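Local coordinates for putative lipoprotein (Bacteroides ovatus, PDB 3OQQ) that is of unknown function but binds calcium ions and is probably held at the cell surface as a lipoprotein, at residues L257-A262 / A301-I306; R207-L212 / E227-K232; Q282-V287 / A395-P400. One frame throughout, in Å; residues are numbered along the deposited sequence.

Contact 1 of 3, residues L257-A262 / A301-I306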
loop_
_atom_site.group_PDB
_atom_site.type_symbol
_atom_site.label_atom_id
_atom_site.label_comp_id
_atom_site.label_asym_id
_atom_site.label_seq_id
_atom_site.Cartn_x
_atom_site.Cartn_y
_atom_site.Cartn_z
ATOM N N LEU A 257 -11.005 10.352 8.693
ATOM C CA LEU A 257 -9.600 9.991 8.562
ATOM C C LEU A 257 -8.850 10.450 9.800
ATOM O O LEU A 257 -8.821 11.639 10.105
ATOM C CB LEU A 257 -8.992 10.597 7.286
ATOM C CG LEU A 257 -7.481 10.514 7.090
ATOM C CD1 LEU A 257 -6.988 9.057 7.055
ATOM C CD2 LEU A 257 -7.098 11.251 5.862
ATOM N N THR A 258 -8.280 9.487 10.536
ATOM C CA THR A 258 -7.527 9.769 11.745
ATOM C C THR A 258 -6.081 9.394 11.502
ATOM O O THR A 258 -5.787 8.307 11.011
ATOM C CB THR A 258 -8.134 9.052 12.967
ATOM O OG1 THR A 258 -9.517 9.386 13.053
ATOM C CG2 THR A 258 -7.439 9.440 14.286
ATOM N N VAL A 259 -5.179 10.315 11.825
ATOM C CA VAL A 259 -3.742 10.054 11.767
ATOM C C VAL A 259 -3.217 10.228 13.201
ATOM O O VAL A 259 -3.311 11.319 13.758
ATOM C CB VAL A 259 -2.983 10.914 10.722
ATOM C CG1 VAL A 259 -1.505 10.551 10.704
ATOM C CG2 VAL A 259 -3.579 10.749 9.326
ATOM N N ASP A 260 -2.698 9.143 13.799
ATOM C CA ASP A 260 -2.153 9.173 15.160
ATOM C C ASP A 260 -0.666 8.828 15.086
ATOM O O ASP A 260 -0.320 7.654 14.940
ATOM C CB ASP A 260 -2.925 8.207 16.088
ATOM C CG ASP A 260 -2.568 8.274 17.576
ATOM O OD1 ASP A 260 -1.511 8.834 17.911
ATOM O OD2 ASP A 260 -3.329 7.717 18.394
ATOM N N LYS A 261 0.214 9.860 15.183
ATOM C CA LYS A 261 1.648 9.638 15.063
ATOM C C LYS A 261 2.259 9.205 16.396
ATOM O O LYS A 261 3.412 8.810 16.416
ATOM C CB LYS A 261 2.352 10.918 14.539
ATOM C CG LYS A 261 2.472 12.086 15.578
ATOM C CD LYS A 261 3.302 13.202 14.996
ATOM C CE LYS A 261 3.462 14.389 15.919
ATOM N NZ LYS A 261 3.993 15.566 15.165
ATOM N N ALA A 262 1.494 9.253 17.492
ATOM C CA ALA A 262 2.013 9.047 18.840
ATOM C C ALA A 262 1.875 7.615 19.421
ATOM O O ALA A 262 2.211 7.402 20.585
ATOM C CB ALA A 262 1.374 10.063 19.782
ATOM N N ALA A 301 -8.276 8.406 1.146
ATOM C CA ALA A 301 -7.609 9.032 2.278
ATOM C C ALA A 301 -6.187 9.369 1.806
ATOM O O ALA A 301 -5.522 8.524 1.188
ATOM C CB ALA A 301 -7.589 8.127 3.515
ATOM N N GLU A 302 -5.749 10.616 2.011
ATOM C CA GLU A 302 -4.412 11.027 1.586
ATOM C C GLU A 302 -3.671 11.614 2.777
ATOM O O GLU A 302 -4.190 12.508 3.449
ATOM C CB GLU A 302 -4.454 12.006 0.414
ATOM C CG GLU A 302 -3.062 12.351 -0.100
ATOM C CD GLU A 302 -3.030 13.422 -1.169
ATOM O OE1 GLU A 302 -3.199 13.073 -2.358
ATOM O OE2 GLU A 302 -2.859 14.610 -0.818
ATOM N N VAL A 303 -2.478 11.071 3.067
ATOM C CA VAL A 303 -1.685 11.487 4.227
ATOM C C VAL A 303 -0.283 11.854 3.800
ATOM O O VAL A 303 0.421 11.060 3.176
ATOM C CB VAL A 303 -1.640 10.397 5.334
ATOM C CG1 VAL A 303 -0.870 10.899 6.567
ATOM C CG2 VAL A 303 -3.044 9.934 5.734
ATOM N N ARG A 304 0.113 13.072 4.139
ATOM C CA ARG A 304 1.466 13.559 3.941
ATOM C C ARG A 304 2.100 13.712 5.319
ATOM O O ARG A 304 1.560 14.428 6.171
ATOM C CB ARG A 304 1.453 14.884 3.168
ATOM C CG ARG A 304 2.835 15.396 2.795
ATOM C CD ARG A 304 2.704 16.721 2.101
ATOM N NE ARG A 304 3.995 17.373 1.887
ATOM C CZ ARG A 304 4.184 18.684 1.976
ATOM N NH1 ARG A 304 3.178 19.484 2.305
ATOM N NH2 ARG A 304 5.383 19.206 1.750
ATOM N N LEU A 305 3.188 12.987 5.571
ATOM C CA LEU A 305 3.912 13.086 6.846
ATOM C C LEU A 305 5.269 13.703 6.568
ATOM O O LEU A 305 6.028 13.145 5.777
ATOM C CB LEU A 305 4.068 11.725 7.541
ATOM C CG LEU A 305 2.801 10.896 7.727
ATOM C CD1 LEU A 305 3.152 9.517 8.099
ATOM C CD2 LEU A 305 1.888 11.476 8.793
ATOM N N ILE A 306 5.545 14.880 7.163
ATOM C CA ILE A 306 6.791 15.619 6.940
ATOM C C ILE A 306 7.704 15.331 8.114
ATOM O O ILE A 306 7.335 15.579 9.284
ATOM C CB ILE A 306 6.540 17.140 6.704
ATOM C CG1 ILE A 306 5.593 17.357 5.499
ATOM C CG2 ILE A 306 7.851 17.909 6.457
ATOM C CD1 ILE A 306 4.193 17.856 5.878
#
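The interior of a beta sandwich is filled here by L257 and V259 from strand 253-263, which meet A301, V303 and L305 from strand 298-307. Each strand turns these apolar side chains toward the other. L257 straddles the alanine: its CD1 comes to 3.7 Å from A301 CB, while CD2 sits 3.9 Å from the same methyl and also touches the carbonyl O of E302, at 4.0 Å. With CG anti to the backbone N (chi1 170°), the branch of L257 is carried toward A301. V259 and V303 meet tip to tip, V259 CG2 against V303 CG2 at 3.7 Å. The other methyl of V259, CG1, lies 4.0 Å from CD2 of L305, whose side chain crosses that of V259 obliquely. The two strands belong to different sheets packed face to face, with short-segment axes 8.6 Å apart and crossing at -26°, close to the usual twist of aligned sandwich sheets; this close approach is consistent with the small side chains at A301, V259 and V303. I269 of strand 266-272 also touches L257 and V303, and A210 and L212 of strand 205-215 continue the layer beside L257. D260 OD1 accepts, on its anti side, from A262 N at 3.1 Å, which makes an Asx turn. K261 NZ forms a hydrogen bond with the carbonyl O of V205.

Contact 2 of 3, residues R207-L212 / E227-K232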
loop_
_atom_site.group_PDB
_atom_site.type_symbol
_atom_site.label_atom_id
_atom_site.label_comp_id
_atom_site.label_asym_id
_atom_site.label_seq_id
_atom_site.Cartn_x
_atom_site.Cartn_y
_atom_site.Cartn_z
ATOM N N ARG A 207 5.094 17.267 10.886
ATOM C CA ARG A 207 3.766 17.678 10.429
ATOM C C ARG A 207 3.003 16.575 9.790
ATOM O O ARG A 207 3.574 15.706 9.112
ATOM C CB ARG A 207 3.841 18.829 9.380
ATOM C CG ARG A 207 4.684 20.052 9.732
ATOM C CD ARG A 207 4.070 20.807 10.876
ATOM N NE ARG A 207 4.899 21.911 11.350
ATOM C CZ ARG A 207 4.538 23.190 11.301
ATOM N NH1 ARG A 207 3.369 23.538 10.776
ATOM N NH2 ARG A 207 5.345 24.131 11.774
ATOM N N ILE A 208 1.673 16.676 9.912
ATOM C CA ILE A 208 0.718 15.783 9.259
ATOM C C ILE A 208 -0.212 16.620 8.382
ATOM O O ILE A 208 -0.794 17.597 8.868
ATOM C CB ILE A 208 -0.118 14.987 10.308
ATOM C CG1 ILE A 208 0.745 14.059 11.184
ATOM C CG2 ILE A 208 -1.299 14.230 9.659
ATOM C CD1 ILE A 208 0.080 13.629 12.452
ATOM N N THR A 209 -0.415 16.195 7.124
ATOM C CA THR A 209 -1.442 16.759 6.254
ATOM C C THR A 209 -2.368 15.593 5.972
ATOM O O THR A 209 -1.890 14.545 5.560
ATOM C CB THR A 209 -0.878 17.457 5.027
ATOM O OG1 THR A 209 -0.254 18.665 5.455
ATOM C CG2 THR A 209 -1.964 17.788 3.986
ATOM N N ALA A 210 -3.669 15.727 6.282
ATOM C CA ALA A 210 -4.599 14.619 6.053
ATOM C C ALA A 210 -5.789 15.119 5.263
ATOM O O ALA A 210 -6.340 16.161 5.611
ATOM C CB ALA A 210 -5.034 14.007 7.380
ATOM N N SER A 211 -6.163 14.391 4.189
ATOM C CA SER A 211 -7.276 14.735 3.291
ATOM C C SER A 211 -8.174 13.565 2.981
ATOM O O SER A 211 -7.721 12.421 2.842
ATOM C CB SER A 211 -6.754 15.274 1.954
ATOM O OG SER A 211 -5.712 16.226 2.095
ATOM N N LEU A 212 -9.462 13.869 2.870
ATOM C CA LEU A 212 -10.518 12.973 2.399
ATOM C C LEU A 212 -10.871 13.489 1.044
ATOM O O LEU A 212 -11.084 14.699 0.896
ATOM C CB LEU A 212 -11.714 12.971 3.339
ATOM C CG LEU A 212 -11.515 12.161 4.619
ATOM C CD1 LEU A 212 -12.643 12.442 5.614
ATOM C CD2 LEU A 212 -11.369 10.666 4.297
ATOM N N GLU A 227 -6.896 18.949 6.504
ATOM C CA GLU A 227 -6.175 19.644 7.560
ATOM C C GLU A 227 -4.730 19.625 7.123
ATOM O O GLU A 227 -4.188 18.546 6.881
ATOM C CB GLU A 227 -6.376 19.014 8.948
ATOM C CG GLU A 227 -5.836 19.901 10.062
ATOM C CD GLU A 227 -6.233 19.506 11.467
ATOM O OE1 GLU A 227 -7.352 18.974 11.659
ATOM O OE2 GLU A 227 -5.443 19.790 12.393
ATOM N N GLU A 228 -4.113 20.797 7.031
ATOM C CA GLU A 228 -2.745 20.936 6.518
ATOM C C GLU A 228 -1.685 21.245 7.568
ATOM O O GLU A 228 -1.896 22.082 8.450
ATOM C CB GLU A 228 -2.695 22.060 5.479
ATOM C CG GLU A 228 -3.342 21.700 4.165
ATOM C CD GLU A 228 -2.962 22.657 3.058
ATOM O OE1 GLU A 228 -1.875 22.475 2.463
ATOM O OE2 GLU A 228 -3.732 23.611 2.813
ATOM N N LEU A 229 -0.511 20.598 7.411
ATOM C CA LEU A 229 0.726 20.821 8.183
ATOM C C LEU A 229 0.502 20.935 9.704
ATOM O O LEU A 229 1.040 21.827 10.366
ATOM C CB LEU A 229 1.414 22.108 7.640
ATOM C CG LEU A 229 1.644 22.184 6.128
ATOM C CD1 LEU A 229 2.040 23.574 5.713
ATOM C CD2 LEU A 229 2.697 21.215 5.680
ATOM N N SER A 230 -0.288 20.008 10.259
ATOM C CA SER A 230 -0.612 20.012 11.674
ATOM C C SER A 230 0.538 19.470 12.513
ATOM O O SER A 230 1.200 18.509 12.120
ATOM C CB SER A 230 -1.861 19.175 11.911
ATOM O OG SER A 230 -2.168 19.164 13.293
ATOM N N THR A 231 0.740 20.057 13.694
ATOM C CA THR A 231 1.761 19.637 14.661
ATOM C C THR A 231 1.151 18.733 15.724
ATOM O O THR A 231 1.858 18.305 16.634
ATOM C CB THR A 231 2.414 20.861 15.332
ATOM O OG1 THR A 231 1.395 21.666 15.950
ATOM C CG2 THR A 231 3.267 21.667 14.368
ATOM N N LYS A 232 -0.160 18.469 15.626
ATOM C CA LYS A 232 -0.914 17.614 16.554
ATOM C C LYS A 232 -0.429 16.158 16.516
ATOM O O LYS A 232 -0.020 15.674 15.452
ATOM C CB LYS A 232 -2.415 17.614 16.191
ATOM C CG LYS A 232 -3.148 18.936 16.412
ATOM C CD LYS A 232 -4.534 18.839 15.790
ATOM C CE LYS A 232 -5.295 20.136 15.850
ATOM N NZ LYS A 232 -6.649 19.989 15.249
#
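R207 lies alongside T231, both side chains pointing the same way, and its guanidinium is held at two places. NH1 donates to L229 O at 2.9 Å from near the edge of the group, and the T231 methyl CG2 sits over one face, 3.4 Å from R207 NE and displaced toward the rim. The bend at chi2 (-67°) brings CD back over the turn, 3.2 Å from L229 O. An alanine in place of R207 would probably leave L229 O without this side-chain donor and the T231 methyl without its flat partner. Further along the strand, T209 OG1 receives L229 N at 2.8 Å in an almost straight bond (175°). This hydroxyl supplies the acceptor that I208 O does not: L229 N is near that carbonyl but at a poor angle, while S230 N bonds to it at 2.8 Å. I208 and S230, and A210 and E227, form antiparallel hydrogen-bonded pairs whose side chains share one face, where I208, A210 and S230 all touch V235 of strand 234-242. Beyond the ladder, S230 OG accepts from K232 N in an ST turn, and K232 NZ forms a salt bridge with E227 OE2 at 3.1 Å. The register slips by one between the two pairs, with L229 in a left-handed backbone conformation and both L229 and S230 facing I208: a G1 beta bulge in the hairpin of strands 205-215 and 221-230.

Contact 3 of 3, residues Q282-V287 / A395-P400. With CA (calcium ion), chain B; ACT (acetate ion), chain F.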
loop_
_atom_site.group_PDB
_atom_site.type_symbol
_atom_site.label_atom_id
_atom_site.label_comp_id
_atom_site.label_asym_id
_atom_site.label_seq_id
_atom_site.Cartn_x
_atom_site.Cartn_y
_atom_site.Cartn_z
ATOM N N GLN A 282 -27.910 -6.146 0.709
ATOM C CA GLN A 282 -27.883 -7.277 -0.215
ATOM C C GLN A 282 -26.776 -7.112 -1.257
ATOM O O GLN A 282 -25.984 -8.031 -1.467
ATOM C CB GLN A 282 -29.245 -7.442 -0.894
ATOM C CG GLN A 282 -29.320 -8.678 -1.786
ATOM C CD GLN A 282 -30.639 -8.739 -2.482
ATOM O OE1 GLN A 282 -31.661 -8.316 -1.944
ATOM N NE2 GLN A 282 -30.648 -9.257 -3.695
ATOM N N ASP A 283 -26.740 -5.946 -1.910
ATOM C CA ASP A 283 -25.790 -5.622 -2.968
ATOM C C ASP A 283 -24.425 -5.348 -2.446
ATOM O O ASP A 283 -23.443 -5.662 -3.123
ATOM C CB ASP A 283 -26.273 -4.380 -3.731
ATOM C CG ASP A 283 -27.619 -4.572 -4.367
ATOM O OD1 ASP A 283 -28.039 -5.730 -4.510
ATOM O OD2 ASP A 283 -28.247 -3.559 -4.735
HETATM N N MSE A 284 -24.344 -4.636 -1.309
HETATM C CA MSE A 284 -23.067 -4.184 -0.752
HETATM C C MSE A 284 -22.387 -3.217 -1.756
HETATM O O MSE A 284 -23.104 -2.575 -2.533
HETATM C CB MSE A 284 -22.188 -5.373 -0.312
HETATM C CG MSE A 284 -22.789 -6.111 0.921
HETATM SE SE MSE A 284 -22.043 -7.878 1.169
HETATM C CE MSE A 284 -23.266 -8.804 0.136
ATOM N N PHE A 285 -21.041 -3.085 -1.746
ATOM C CA PHE A 285 -20.376 -2.046 -2.522
ATOM C C PHE A 285 -19.328 -2.536 -3.531
ATOM O O PHE A 285 -18.234 -2.952 -3.137
ATOM C CB PHE A 285 -19.718 -1.025 -1.542
ATOM C CG PHE A 285 -19.117 0.199 -2.214
ATOM C CD1 PHE A 285 -19.924 1.108 -2.896
ATOM C CD2 PHE A 285 -17.754 0.452 -2.140
ATOM C CE1 PHE A 285 -19.375 2.216 -3.517
ATOM C CE2 PHE A 285 -17.206 1.583 -2.746
ATOM C CZ PHE A 285 -18.019 2.456 -3.435
ATOM N N GLN A 286 -19.627 -2.325 -4.851
ATOM C CA GLN A 286 -18.764 -2.665 -5.995
ATOM C C GLN A 286 -18.411 -4.165 -6.022
ATOM O O GLN A 286 -17.291 -4.500 -6.393
ATOM C CB GLN A 286 -17.478 -1.797 -5.992
ATOM C CG GLN A 286 -17.713 -0.250 -5.957
ATOM C CD GLN A 286 -18.525 0.263 -7.147
ATOM O OE1 GLN A 286 -19.686 -0.080 -7.339
ATOM N NE2 GLN A 286 -17.957 1.131 -7.953
ATOM N N VAL A 287 -19.347 -5.064 -5.621
ATOM C CA VAL A 287 -19.083 -6.529 -5.584
ATOM C C VAL A 287 -20.205 -7.387 -6.257
ATOM O O VAL A 287 -20.024 -8.594 -6.497
ATOM C CB VAL A 287 -18.809 -7.045 -4.125
ATOM C CG1 VAL A 287 -17.573 -6.391 -3.524
ATOM C CG2 VAL A 287 -20.025 -6.896 -3.189
ATOM N N ALA A 395 -12.847 -10.383 -6.642
ATOM C CA ALA A 395 -13.911 -11.314 -7.003
ATOM C C ALA A 395 -15.292 -10.741 -6.794
ATOM O O ALA A 395 -15.511 -9.929 -5.883
ATOM C CB ALA A 395 -13.789 -12.574 -6.156
ATOM N N TYR A 396 -16.259 -11.262 -7.577
ATOM C CA TYR A 396 -17.689 -10.971 -7.395
ATOM C C TYR A 396 -18.107 -11.581 -6.060
ATOM O O TYR A 396 -17.462 -12.530 -5.604
ATOM C CB TYR A 396 -18.532 -11.575 -8.541
ATOM C CG TYR A 396 -18.556 -10.738 -9.795
ATOM C CD1 TYR A 396 -19.266 -9.542 -9.844
ATOM C CD2 TYR A 396 -17.938 -11.178 -10.960
ATOM C CE1 TYR A 396 -19.282 -8.760 -10.995
ATOM C CE2 TYR A 396 -17.968 -10.416 -12.123
ATOM C CZ TYR A 396 -18.631 -9.198 -12.131
ATOM O OH TYR A 396 -18.669 -8.433 -13.267
ATOM N N GLU A 397 -19.141 -11.024 -5.417
ATOM C CA GLU A 397 -19.613 -11.500 -4.117
ATOM C C GLU A 397 -19.907 -12.997 -4.127
ATOM O O GLU A 397 -20.558 -13.501 -5.054
ATOM C CB GLU A 397 -20.852 -10.716 -3.665
ATOM C CG GLU A 397 -21.149 -10.843 -2.168
ATOM C CD GLU A 397 -20.032 -10.587 -1.172
ATOM O OE1 GLU A 397 -19.038 -9.910 -1.525
ATOM O OE2 GLU A 397 -20.163 -11.046 -0.015
ATOM N N ARG A 398 -19.403 -13.704 -3.079
ATOM C CA ARG A 398 -19.550 -15.146 -2.821
ATOM C C ARG A 398 -18.863 -16.027 -3.881
ATOM O O ARG A 398 -19.040 -17.245 -3.862
ATOM C CB ARG A 398 -21.028 -15.547 -2.657
ATOM C CG ARG A 398 -21.613 -15.146 -1.282
ATOM C CD ARG A 398 -23.110 -15.440 -1.195
ATOM N NE ARG A 398 -23.860 -14.750 -2.251
ATOM C CZ ARG A 398 -24.336 -13.507 -2.157
ATOM N NH1 ARG A 398 -24.185 -12.808 -1.035
ATOM N NH2 ARG A 398 -24.979 -12.960 -3.181
ATOM N N VAL A 399 -18.038 -15.447 -4.761
ATOM C CA VAL A 399 -17.261 -16.247 -5.707
ATOM C C VAL A 399 -15.969 -16.668 -4.973
ATOM O O VAL A 399 -15.225 -15.782 -4.524
ATOM C CB VAL A 399 -16.963 -15.517 -7.054
ATOM C CG1 VAL A 399 -15.910 -16.264 -7.866
ATOM C CG2 VAL A 399 -18.232 -15.316 -7.875
ATOM N N PRO A 400 -15.679 -17.988 -4.834
ATOM C CA PRO A 400 -14.427 -18.398 -4.159
ATOM C C PRO A 400 -13.197 -17.774 -4.819
ATOM O O PRO A 400 -13.092 -17.807 -6.043
ATOM C CB PRO A 400 -14.424 -19.929 -4.313
ATOM C CG PRO A 400 -15.856 -20.304 -4.488
ATOM C CD PRO A 400 -16.441 -19.165 -5.308
HETATM CA CA CA B . -17.689 -10.679 0.318
HETATM C C ACT F . -17.890 -10.189 -16.136
HETATM O O ACT F . -17.210 -9.610 -15.232
HETATM O OXT ACT F . -17.513 -10.267 -17.348
HETATM C CH3 ACT F . -19.210 -10.819 -15.752
HETATM O O HOH W 1 -26.164 -10.492 -0.577
HETATM O O HOH W 2 -24.849 -9.770 -3.556
HETATM O O HOH W 3 -18.146 -12.391 2.321
#
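V287 and E397 lie side by side, pointing the same way, and with M284 they account for most of the surface buried between these two loops. The backbone joins first: E397 N donates to V287 O at 2.8 Å, close to straight (164°). V287 CG2 rests 3.6 Å from E397 OE1. M284, present as selenomethionine, crosses E397 at about a right angle, its CE 3.7 Å from E397 CG and its SE 3.9 Å from E397 OE2. E397 has CG anti to its backbone N and then bends at chi2 (50°), and its carboxylate grips a calcium ion with both oxygens, OE1 at 2.4 Å and OE2 at 2.5 Å. A water also binds this ion, and D146, N148, D149 and G186 complete the site. At the outer side, two waters link Q282 O to R398, one through NH1 and one through NH2. D146 and D149 also bind a second calcium ion nearby, so E397 reaches into a cluster of acidic groups whose mutual repulsion the two metal charges would probably offset. Because its ligands come from D146, N148, D149, G186 and E397, the ion bound by E397 is likely to tie together parts far apart in sequence.

How the contacts relate
Contacts 1 and 2 are neighbours, their centres about 7 Å apart. Strands 298-307 and 205-215 pair in one sheet, E302 N with S211 O and R304 O with T209 N, so the hairpin of contact 2 extends the sheet whose inner face packs in contact 1 against strand 253-263 of the six-stranded sheet. Contact 3 lies far off, its centre about 30 Å from that of contact 1 and 35 Å from that of contact 2, among calcium-binding loops. Along the chain contact 2 closes before either of the others opens, whereas contacts 1 and 3 interleave. The same DUF4842 region thus combines an apolar sandwich core with distant loops that bind calcium.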